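Oxidoreductase protein (Agrobacterium radiobacter, PDB 5UI9) is a GFO/IDH/MocA-family oxidoreductase that binds NAD and probably oxidises or reduces a small hydroxylated substrate. Local coordinates at residues F16-A30 with I291-T303. Residues are numbered along the deposited sequence; the frame is centred on the assembly and turned at random.
With MG (magnesium ion), chain E; NAD (nicotinamide-adenine-dinucleotide), chain C.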
ATOM      1  N   PHE A  16      27.555  13.115   4.453  1.00 31.97           N
ATOM      2  CA  PHE A  16      26.926  12.502   5.615  1.00 31.43           C
ATOM      3  C   PHE A  16      27.864  12.267   6.798  1.00 31.88           C
ATOM      4  O   PHE A  16      27.411  12.259   7.945  1.00 32.08           O
ATOM      5  CB  PHE A  16      26.209  11.199   5.253  1.00 30.74           C
ATOM      6  CG  PHE A  16      25.190  10.789   6.281  1.00 30.24           C
ATOM      7  CD1 PHE A  16      23.991  11.490   6.400  1.00 29.03           C
ATOM      8  CD2 PHE A  16      25.443   9.743   7.159  1.00 29.50           C
ATOM      9  CE1 PHE A  16      23.053  11.131   7.350  1.00 29.32           C
ATOM     10  CE2 PHE A  16      24.505   9.382   8.120  1.00 29.48           C
ATOM     11  CZ  PHE A  16      23.304  10.068   8.206  1.00 29.32           C
ATOM     12  N   ALA A  17      29.153  12.085   6.532  1.00 31.67           N
ATOM     13  CA  ALA A  17      30.137  11.848   7.607  1.00 33.34           C
ATOM     14  C   ALA A  17      30.243  12.976   8.633  1.00 33.38           C
ATOM     15  O   ALA A  17      30.626  12.725   9.768  1.00 32.05           O
ATOM     16  CB  ALA A  17      31.510  11.567   7.021  1.00 33.54           C
ATOM     17  N   VAL A  18      29.905  14.204   8.235  1.00 34.22           N
ATOM     18  CA  VAL A  18      29.864  15.343   9.162  1.00 34.73           C
ATOM     19  C   VAL A  18      28.895  15.050  10.317  1.00 34.05           C
ATOM     20  O   VAL A  18      29.189  15.391  11.463  1.00 34.53           O
ATOM     21  CB  VAL A  18      29.486  16.664   8.434  1.00 36.49           C
ATOM     22  CG1 VAL A  18      29.289  17.816   9.425  1.00 37.16           C
ATOM     23  CG2 VAL A  18      30.550  17.025   7.394  1.00 36.65           C
ATOM     24  N   ASN A  19      27.764  14.400  10.012  1.00 32.98           N
ATOM     25  CA  ASN A  19      26.802  13.969  11.041  1.00 32.84           C
ATOM     26  C   ASN A  19      27.394  12.894  11.938  1.00 32.47           C
ATOM     27  O   ASN A  19      27.182  12.914  13.142  1.00 31.39           O
ATOM     28  CB  ASN A  19      25.505  13.427  10.433  1.00 32.11           C
ATOM     29  CG  ASN A  19      24.767  14.457   9.613  1.00 31.83           C
ATOM     30  OD1 ASN A  19      24.386  15.512  10.115  1.00 30.72           O
ATOM     31  ND2 ASN A  19      24.563  14.155   8.336  1.00 31.85           N
ATOM     32  N   GLN A  20      28.113  11.949  11.341  1.00 32.32           N
ATOM     33  CA  GLN A  20      28.745  10.872  12.100  1.00 32.72           C
ATOM     34  C   GLN A  20      29.826  11.419  13.039  1.00 33.99           C
ATOM     35  O   GLN A  20      29.923  10.982  14.185  1.00 35.47           O
ATOM     36  CB  GLN A  20      29.288   9.782  11.163  1.00 32.69           C
ATOM     37  CG  GLN A  20      28.167   9.035  10.452  1.00 32.27           C
ATOM     38  CD  GLN A  20      28.626   7.973   9.476  1.00 31.35           C
ATOM     39  OE1 GLN A  20      28.010   7.801   8.423  1.00 32.52           O
ATOM     40  NE2 GLN A  20      29.683   7.241   9.820  1.00 29.94           N
ATOM     41  N   MET A  21      30.592  12.400  12.554  1.00 33.47           N
ATOM     42  CA  MET A  21      31.597  13.103  13.363  1.00 34.39           C
ATOM     43  C   MET A  21      31.001  13.886  14.534  1.00 34.71           C
ATOM     44  O   MET A  21      31.534  13.827  15.648  1.00 34.23           O
ATOM     45  CB  MET A  21      32.436  14.049  12.488  1.00 34.60           C
ATOM     46  CG  MET A  21      33.357  13.343  11.501  1.00 34.27           C
ATOM     47  SD  MET A  21      34.645  12.311  12.237  1.00 35.46           S
ATOM     48  CE  MET A  21      35.634  13.562  13.072  1.00 36.21           C
ATOM     49  N   HIS A  22      29.912  14.619  14.292  1.00 33.90           N
ATOM     50  CA  HIS A  22      29.191  15.289  15.386  1.00 34.80           C
ATOM     51  C   HIS A  22      28.754  14.261  16.419  1.00 34.31           C
ATOM     52  O   HIS A  22      28.989  14.437  17.618  1.00 36.99           O
ATOM     53  CB  HIS A  22      27.943  16.035  14.896  1.00 34.77           C
ATOM     54  CG  HIS A  22      28.220  17.364  14.261  1.00 35.33           C
ATOM     55  ND1 HIS A  22      28.829  18.398  14.937  1.00 36.78           N
ATOM     56  CD2 HIS A  22      27.915  17.848  13.033  1.00 35.81           C
ATOM     57  CE1 HIS A  22      28.919  19.450  14.141  1.00 36.79           C
ATOM     58  NE2 HIS A  22      28.371  19.142  12.981  1.00 35.94           N
ATOM     59  N   ALA A  23      28.130  13.185  15.944  1.00 31.90           N
ATOM     60  CA  ALA A  23      27.622  12.135  16.835  1.00 31.74           C
ATOM     61  C   ALA A  23      28.721  11.446  17.653  1.00 32.08           C
ATOM     62  O   ALA A  23      28.514  11.151  18.828  1.00 32.34           O
ATOM     63  CB  ALA A  23      26.829  11.104  16.048  1.00 30.38           C
ATOM     64  N   TRP A  24      29.878  11.198  17.042  1.00 32.21           N
ATOM     65  CA  TRP A  24      30.995  10.573  17.773  1.00 33.91           C
ATOM     66  C   TRP A  24      31.465  11.410  18.964  1.00 36.28           C
ATOM     67  O   TRP A  24      31.887  10.856  19.978  1.00 37.30           O
ATOM     68  CB  TRP A  24      32.185  10.264  16.854  1.00 32.75           C
ATOM     69  CG  TRP A  24      31.996   9.062  15.989  1.00 31.61           C
ATOM     70  CD1 TRP A  24      32.067   9.022  14.632  1.00 31.76           C
ATOM     71  CD2 TRP A  24      31.731   7.721  16.414  1.00 31.30           C
ATOM     72  NE1 TRP A  24      31.849   7.748  14.181  1.00 31.37           N
ATOM     73  CE2 TRP A  24      31.638   6.929  15.254  1.00 31.36           C
ATOM     74  CE3 TRP A  24      31.547   7.115  17.660  1.00 31.82           C
ATOM     75  CZ2 TRP A  24      31.368   5.565  15.302  1.00 31.72           C
ATOM     76  CZ3 TRP A  24      31.283   5.762  17.707  1.00 31.57           C
ATOM     77  CH2 TRP A  24      31.197   4.999  16.537  1.00 31.42           C
ATOM     78  N   LYS A  25      31.390  12.732  18.838  1.00 39.65           N
ATOM     79  CA  LYS A  25      31.694  13.636  19.948  1.00 43.24           C
ATOM     80  C   LYS A  25      30.707  13.406  21.102  1.00 42.34           C
ATOM     81  O   LYS A  25      31.135  13.215  22.238  1.00 40.90           O
ATOM     82  CB  LYS A  25      31.707  15.095  19.455  1.00 47.38           C
ATOM     83  CG  LYS A  25      32.007  16.153  20.515  1.00 53.06           C
ATOM     84  CD  LYS A  25      33.064  17.169  20.072  1.00 58.64           C
ATOM     85  CE  LYS A  25      32.755  17.873  18.750  1.00 60.84           C
ATOM     86  NZ  LYS A  25      31.415  18.513  18.736  1.00 60.60           N
ATOM     87  N   ASP A  26      29.409  13.374  20.789  1.00 40.78           N
ATOM     88  CA  ASP A  26      28.352  13.068  21.775  1.00 41.25           C
ATOM     89  C   ASP A  26      28.394  11.643  22.343  1.00 40.11           C
ATOM     90  O   ASP A  26      27.910  11.424  23.439  1.00 40.23           O
ATOM     91  CB  ASP A  26      26.947  13.268  21.173  1.00 40.48           C
ATOM     92  CG  ASP A  26      26.574  14.733  20.962  1.00 42.68           C
ATOM     93  OD1 ASP A  26      27.273  15.647  21.452  1.00 42.70           O
ATOM     94  OD2 ASP A  26      25.543  14.964  20.287  1.00 44.29           O
ATOM     95  N   VAL A  27      28.908  10.670  21.593  1.00 39.71           N
ATOM     96  CA  VAL A  27      28.963   9.284  22.081  1.00 40.65           C
ATOM     97  C   VAL A  27      29.829   9.217  23.339  1.00 42.25           C
ATOM     98  O   VAL A  27      30.932   9.765  23.363  1.00 42.64           O
ATOM     99  CB  VAL A  27      29.529   8.299  21.018  1.00 40.36           C
ATOM    100  CG1 VAL A  27      29.908   6.952  21.642  1.00 40.17           C
ATOM    101  CG2 VAL A  27      28.533   8.095  19.874  1.00 38.49           C
ATOM    102  N   LYS A  28      29.321   8.533  24.357  1.00 42.52           N
ATOM    103  CA  LYS A  28      30.084   8.245  25.566  1.00 46.36           C
ATOM    104  C   LYS A  28      30.809   6.900  25.459  1.00 43.50           C
ATOM    105  O   LYS A  28      30.194   5.869  25.176  1.00 40.57           O
ATOM    106  CB  LYS A  28      29.177   8.298  26.805  1.00 51.71           C
ATOM    107  CG  LYS A  28      28.973   9.726  27.301  1.00 57.67           C
ATOM    108  CD  LYS A  28      27.656   9.929  28.038  1.00 61.87           C
ATOM    109  CE  LYS A  28      27.478  11.387  28.441  1.00 64.07           C
ATOM    110  NZ  LYS A  28      26.042  11.774  28.435  1.00 67.67           N
ATOM    111  N   GLY A  29      32.122   6.941  25.691  1.00 42.74           N
ATOM    112  CA  GLY A  29      32.986   5.769  25.610  1.00 43.10           C
ATOM    113  C   GLY A  29      33.752   5.645  24.303  1.00 41.95           C
ATOM    114  O   GLY A  29      34.454   4.651  24.097  1.00 42.03           O
ATOM    115  N   ALA A  30      33.631   6.641  23.420  1.00 40.25           N
ATOM    116  CA  ALA A  30      34.361   6.633  22.152  1.00 39.75           C
ATOM    117  C   ALA A  30      34.502   8.027  21.543  1.00 40.26           C
ATOM    118  O   ALA A  30      33.679   8.918  21.798  1.00 42.54           O
ATOM    119  CB  ALA A  30      33.686   5.695  21.158  1.00 38.96           C
ATOM    120  N   ILE A 291      17.013  11.663  11.373  1.00 30.35           N
ATOM    121  CA  ILE A 291      18.136  10.815  10.953  1.00 29.42           C
ATOM    122  C   ILE A 291      19.349  11.090  11.838  1.00 29.79           C
ATOM    123  O   ILE A 291      20.032  10.160  12.292  1.00 29.63           O
ATOM    124  CB  ILE A 291      18.480  11.026   9.451  1.00 29.55           C
ATOM    125  CG1 ILE A 291      17.334  10.505   8.564  1.00 29.01           C
ATOM    126  CG2 ILE A 291      19.798  10.340   9.076  1.00 29.47           C
ATOM    127  CD1 ILE A 291      17.482  10.836   7.091  1.00 28.78           C
ATOM    128  N   GLN A 292      19.603  12.370  12.088  1.00 29.19           N
ATOM    129  CA  GLN A 292      20.740  12.783  12.897  1.00 29.49           C
ATOM    130  C   GLN A 292      20.719  12.222  14.321  1.00 29.91           C
ATOM    131  O   GLN A 292      21.757  11.779  14.818  1.00 30.56           O
ATOM    132  CB  GLN A 292      20.856  14.308  12.888  1.00 29.38           C
ATOM    133  CG  GLN A 292      21.360  14.829  11.547  1.00 28.99           C
ATOM    134  CD  GLN A 292      21.213  16.330  11.390  1.00 30.22           C
ATOM    135  OE1 GLN A 292      20.183  16.908  11.751  1.00 31.92           O
ATOM    136  NE2 GLN A 292      22.227  16.967  10.827  1.00 29.20           N
ATOM    137  N   GLU A 293      19.548  12.212  14.961  1.00 30.23           N
ATOM    138  CA  GLU A 293      19.391  11.549  16.259  1.00 30.63           C
ATOM    139  C   GLU A 293      19.735  10.064  16.166  1.00 31.00           C
ATOM    140  O   GLU A 293      20.410   9.531  17.050  1.00 32.04           O
ATOM    141  CB  GLU A 293      17.970  11.688  16.817  1.00 30.49           C
ATOM    142  CG  GLU A 293      17.828  11.122  18.234  1.00 31.75           C
ATOM    143  CD  GLU A 293      16.419  11.199  18.798  1.00 32.18           C
ATOM    144  OE1 GLU A 293      15.449  11.321  18.029  1.00 32.87           O
ATOM    145  OE2 GLU A 293      16.273  11.144  20.034  1.00 34.44           O
ATOM    146  N   SER A 294      19.257   9.401  15.112  1.00 29.66           N
ATOM    147  CA  SER A 294      19.479   7.963  14.958  1.00 29.84           C
ATOM    148  C   SER A 294      20.954   7.597  14.730  1.00 29.54           C
ATOM    149  O   SER A 294      21.366   6.485  15.040  1.00 29.00           O
ATOM    150  CB  SER A 294      18.603   7.395  13.837  1.00 29.12           C
ATOM    151  OG  SER A 294      19.086   7.736  12.554  1.00 28.97           O
ATOM    152  N   VAL A 295      21.729   8.538  14.191  1.00 30.29           N
ATOM    153  CA  VAL A 295      23.174   8.378  14.016  1.00 30.28           C
ATOM    154  C   VAL A 295      23.838   8.255  15.388  1.00 31.49           C
ATOM    155  O   VAL A 295      24.672   7.387  15.585  1.00 30.52           O
ATOM    156  CB  VAL A 295      23.805   9.558  13.219  1.00 30.25           C
ATOM    157  CG1 VAL A 295      25.323   9.452  13.182  1.00 30.17           C
ATOM    158  CG2 VAL A 295      23.246   9.640  11.801  1.00 29.86           C
ATOM    159  N   LEU A 296      23.464   9.121  16.324  1.00 32.67           N
ATOM    160  CA  LEU A 296      23.952   9.012  17.704  1.00 32.97           C
ATOM    161  C   LEU A 296      23.544   7.679  18.351  1.00 32.95           C
ATOM    162  O   LEU A 296      24.384   7.007  18.961  1.00 32.77           O
ATOM    163  CB  LEU A 296      23.484  10.196  18.560  1.00 32.61           C
ATOM    164  CG  LEU A 296      23.882  10.183  20.044  1.00 34.55           C
ATOM    165  CD1 LEU A 296      25.391  10.064  20.207  1.00 34.75           C
ATOM    166  CD2 LEU A 296      23.356  11.411  20.768  1.00 35.55           C
ATOM    167  N   ALA A 297      22.271   7.306  18.196  1.00 31.78           N
ATOM    168  CA  ALA A 297      21.733   6.055  18.750  1.00 31.84           C
ATOM    169  C   ALA A 297      22.515   4.831  18.277  1.00 31.49           C
ATOM    170  O   ALA A 297      22.944   4.011  19.095  1.00 31.49           O
ATOM    171  CB  ALA A 297      20.249   5.904  18.405  1.00 31.17           C
ATOM    172  N   ILE A 298      22.725   4.721  16.965  1.00 31.39           N
ATOM    173  CA  ILE A 298      23.430   3.560  16.416  1.00 31.16           C
ATOM    174  C   ILE A 298      24.921   3.572  16.781  1.00 31.40           C
ATOM    175  O   ILE A 298      25.498   2.513  17.002  1.00 32.18           O
ATOM    176  CB  ILE A 298      23.206   3.379  14.887  1.00 30.23           C
ATOM    177  CG1 ILE A 298      23.430   1.915  14.489  1.00 31.02           C
ATOM    178  CG2 ILE A 298      24.087   4.305  14.071  1.00 30.10           C
ATOM    179  CD1 ILE A 298      23.254   1.630  13.015  1.00 31.12           C
ATOM    180  N   GLN A 299      25.536   4.753  16.844  1.00 30.85           N
ATOM    181  CA  GLN A 299      26.953   4.851  17.216  1.00 32.32           C
ATOM    182  C   GLN A 299      27.196   4.613  18.718  1.00 32.75           C
ATOM    183  O   GLN A 299      28.215   4.025  19.090  1.00 33.21           O
ATOM    184  CB  GLN A 299      27.557   6.171  16.713  1.00 32.52           C
ATOM    185  CG  GLN A 299      27.688   6.171  15.186  1.00 32.68           C
ATOM    186  CD  GLN A 299      28.293   7.431  14.584  1.00 32.25           C
ATOM    187  OE1 GLN A 299      28.382   7.531  13.364  1.00 33.04           O
ATOM    188  NE2 GLN A 299      28.725   8.381  15.423  1.00 31.37           N
ATOM    189  N   GLN A 300      26.256   5.022  19.571  1.00 32.93           N
ATOM    190  CA  GLN A 300      26.282   4.618  20.985  1.00 33.79           C
ATOM    191  C   GLN A 300      26.052   3.117  21.131  1.00 34.85           C
ATOM    192  O   GLN A 300      26.697   2.467  21.964  1.00 35.07           O
ATOM    193  CB  GLN A 300      25.236   5.374  21.824  1.00 35.23           C
ATOM    194  CG  GLN A 300      25.417   5.213  23.336  1.00 35.43           C
ATOM    195  CD  GLN A 300      26.706   5.833  23.826  1.00 35.95           C
ATOM    196  OE1 GLN A 300      26.859   7.048  23.790  1.00 36.62           O
ATOM    197  NE2 GLN A 300      27.650   5.004  24.271  1.00 36.12           N
ATOM    198  N   HIS A 301      25.122   2.581  20.342  1.00 33.59           N
ATOM    199  CA  HIS A 301      24.842   1.145  20.326  1.00 34.18           C
ATOM    200  C   HIS A 301      26.105   0.360  19.961  1.00 35.89           C
ATOM    201  O   HIS A 301      26.488  -0.562  20.685  1.00 37.23           O
ATOM    202  CB  HIS A 301      23.685   0.837  19.369  1.00 33.96           C
ATOM    203  CG  HIS A 301      23.439  -0.624  19.147  1.00 33.57           C
ATOM    204  ND1 HIS A 301      22.746  -1.410  20.041  1.00 34.85           N
ATOM    205  CD2 HIS A 301      23.762  -1.433  18.109  1.00 33.28           C
ATOM    206  CE1 HIS A 301      22.666  -2.642  19.574  1.00 34.51           C
ATOM    207  NE2 HIS A 301      23.274  -2.683  18.402  1.00 33.51           N
ATOM    208  N   TRP A 302      26.757   0.748  18.865  1.00 35.31           N
ATOM    209  CA  TRP A 302      28.043   0.154  18.465  1.00 35.90           C
ATOM    210  C   TRP A 302      29.051   0.145  19.617  1.00 37.48           C
ATOM    211  O   TRP A 302      29.645  -0.888  19.918  1.00 36.59           O
ATOM    212  CB  TRP A 302      28.649   0.905  17.273  1.00 35.25           C
ATOM    213  CG  TRP A 302      30.119   0.599  17.035  1.00 34.92           C
ATOM    214  CD1 TRP A 302      31.196   1.325  17.477  1.00 35.70           C
ATOM    215  CD2 TRP A 302      30.657  -0.517  16.318  1.00 34.56           C
ATOM    216  NE1 TRP A 302      32.371   0.723  17.086  1.00 36.36           N
ATOM    217  CE2 TRP A 302      32.069  -0.408  16.369  1.00 36.41           C
ATOM    218  CE3 TRP A 302      30.086  -1.599  15.637  1.00 33.77           C
ATOM    219  CZ2 TRP A 302      32.919  -1.339  15.745  1.00 36.36           C
ATOM    220  CZ3 TRP A 302      30.928  -2.528  15.028  1.00 34.76           C
ATOM    221  CH2 TRP A 302      32.331  -2.390  15.085  1.00 35.34           C
ATOM    222  N   THR A 303      29.233   1.315  20.228  1.00 37.82           N
ATOM    223  CA  THR A 303      30.186   1.524  21.312  1.00 38.47           C
ATOM    224  C   THR A 303      29.892   0.656  22.539  1.00 39.65           C
ATOM    225  O   THR A 303      30.814   0.055  23.105  1.00 39.71           O
ATOM    226  CB  THR A 303      30.223   3.015  21.711  1.00 39.24           C
ATOM    227  OG1 THR A 303      30.555   3.801  20.555  1.00 36.96           O
ATOM    228  CG2 THR A 303      31.243   3.278  22.830  1.00 40.15           C
TER
HETATM  229 MG    MG E 403      32.649  10.860  22.203  1.00 40.09          MG
HETATM  230  PA  NAD C 401      30.067  11.779  -0.430  1.00 34.28           P
HETATM  231  O1A NAD C 401      30.509  11.542  -1.858  1.00 33.91           O
HETATM  232  O2A NAD C 401      29.581  13.137  -0.006  1.00 29.96           O
HETATM  233  O5B NAD C 401      31.265  11.358   0.543  1.00 34.76           O
HETATM  234  C5B NAD C 401      32.135  10.267   0.273  1.00 36.37           C
HETATM  235  C4B NAD C 401      33.538  10.705   0.661  1.00 35.62           C
HETATM  236  O4B NAD C 401      34.385   9.562   0.693  1.00 36.73           O
HETATM  237  C3B NAD C 401      34.145  11.681  -0.336  1.00 36.61           C
HETATM  238  O3B NAD C 401      34.656  12.823   0.367  1.00 37.01           O
HETATM  239  C2B NAD C 401      35.244  10.900  -1.041  1.00 37.14           C
HETATM  240  O2B NAD C 401      36.366  11.726  -1.353  1.00 36.63           O
HETATM  241  C1B NAD C 401      35.594   9.835  -0.015  1.00 38.09           C
HETATM  242  N9A NAD C 401      36.105   8.538  -0.515  1.00 39.45           N
HETATM  243  C8A NAD C 401      35.569   7.747  -1.466  1.00 38.97           C
HETATM  244  N7A NAD C 401      36.313   6.619  -1.610  1.00 38.49           N
HETATM  245  C5A NAD C 401      37.330   6.674  -0.730  1.00 39.04           C
HETATM  246  C6A NAD C 401      38.487   5.823  -0.344  1.00 38.04           C
HETATM  247  N6A NAD C 401      38.723   4.638  -0.948  1.00 38.01           N
HETATM  248  N1A NAD C 401      39.303   6.270   0.641  1.00 37.78           N
HETATM  249  C2A NAD C 401      39.105   7.449   1.266  1.00 36.38           C
HETATM  250  N3A NAD C 401      38.077   8.266   0.964  1.00 36.24           N
HETATM  251  C4A NAD C 401      37.177   7.940  -0.002  1.00 38.31           C
HETATM  252  O3  NAD C 401      28.956  10.676  -0.064  1.00 33.01           O
HETATM  253  PN  NAD C 401      27.844  10.869   1.090  1.00 31.79           P
HETATM  254  O1N NAD C 401      26.657  11.621   0.543  1.00 33.07           O
HETATM  255  O2N NAD C 401      28.510  11.365   2.349  1.00 37.16           O
HETATM  256  O5D NAD C 401      27.399   9.343   1.255  1.00 29.76           O
HETATM  257  C5D NAD C 401      28.340   8.373   1.695  1.00 29.79           C
HETATM  258  C4D NAD C 401      27.580   7.120   2.085  1.00 29.73           C
HETATM  259  O4D NAD C 401      26.677   7.447   3.146  1.00 32.39           O
HETATM  260  C3D NAD C 401      26.757   6.565   0.931  1.00 30.53           C
HETATM  261  O3D NAD C 401      26.970   5.154   0.814  1.00 29.42           O
HETATM  262  C2D NAD C 401      25.318   6.885   1.298  1.00 31.52           C
HETATM  263  O2D NAD C 401      24.394   5.879   0.882  1.00 30.72           O
HETATM  264  C1D NAD C 401      25.369   6.978   2.822  1.00 31.73           C
HETATM  265  N1N NAD C 401      24.346   7.835   3.449  1.00 31.52           N
HETATM  266  C2N NAD C 401      23.708   7.331   4.521  1.00 29.68           C
HETATM  267  C3N NAD C 401      22.728   8.040   5.200  1.00 31.66           C
HETATM  268  C7N NAD C 401      22.067   7.395   6.387  1.00 34.18           C
HETATM  269  O7N NAD C 401      22.728   6.649   7.106  1.00 33.59           O
HETATM  270  N7N NAD C 401      20.780   7.635   6.652  1.00 31.85           N
HETATM  271  C4N NAD C 401      22.400   9.319   4.747  1.00 32.63           C
HETATM  272  C5N NAD C 401      23.070   9.839   3.638  1.00 32.74           C
HETATM  273  C6N NAD C 401      24.053   9.078   3.004  1.00 30.17           C
HETATM  274  O   HOH W   1      33.560  11.458  24.265  1.00 44.42           O
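Gln20 O, a carbonyl inside helix 17-26, is gripped twice: by Trp24 N of its own helix and by the side-chain amide of Gln299 from helix 289-308. Gln299 NE2 lies 3.1 Å from Gln20 O, and the nearly straight bond falls on a lone pair in the carbonyl plane. The Gln299 chain, extended beyond CG, lays its amide over one face of the Trp24 indole, the planes only 15° apart and NE2 above the ring centre. Gln299 CB makes a CH-pi contact over the face of the six-membered ring, and bond and stack together fix the amide's rotation. The indole is itself positioned by Asp72, which accepts from Trp24 NE1 and Gln20 NE2, while Thr303 OG1 lies at the ring edge, 3.5 Å from Trp24 CZ3.

Where the first helix ends, Gln300 answers the backbone with both halves of its amide. Gln300 OE1 accepts from Lys28 N at 2.9 Å and Gln300 NE2 donates to Lys28 O at 2.8 Å, each bond in the carbonyl plane on a lone pair; the bend at chi2 (65°) turns the amide toward this turn. Lys28 is thus held next to a metal ligand: the last turn of the helix gives Trp24 O, and the chain that follows gives Val27 O and Ala30 O, to the magnesium ion, which a water also binds.

The helices cross at -55° and come close at Ala23, whose CA is 4.9 Å from Leu296 CA; Ala23 CB packs on Val295 CG1. Nearer the cofactor, Gln292 NE2 bonds Asn19 OD1 at 2.7 Å, the two amide planes almost perpendicular. Phe16 CZ reaches Ile291 CG2 and Val295 CG2, while one ring face receives the nicotinamide and Phe16 N binds NAD O2N at 2.9 Å. Ile291 also touches the bound dihydroxy acid. The arrangement docks a late helix on the first helix of the Rossmann fold, beside the nicotinamide end of the NAD site.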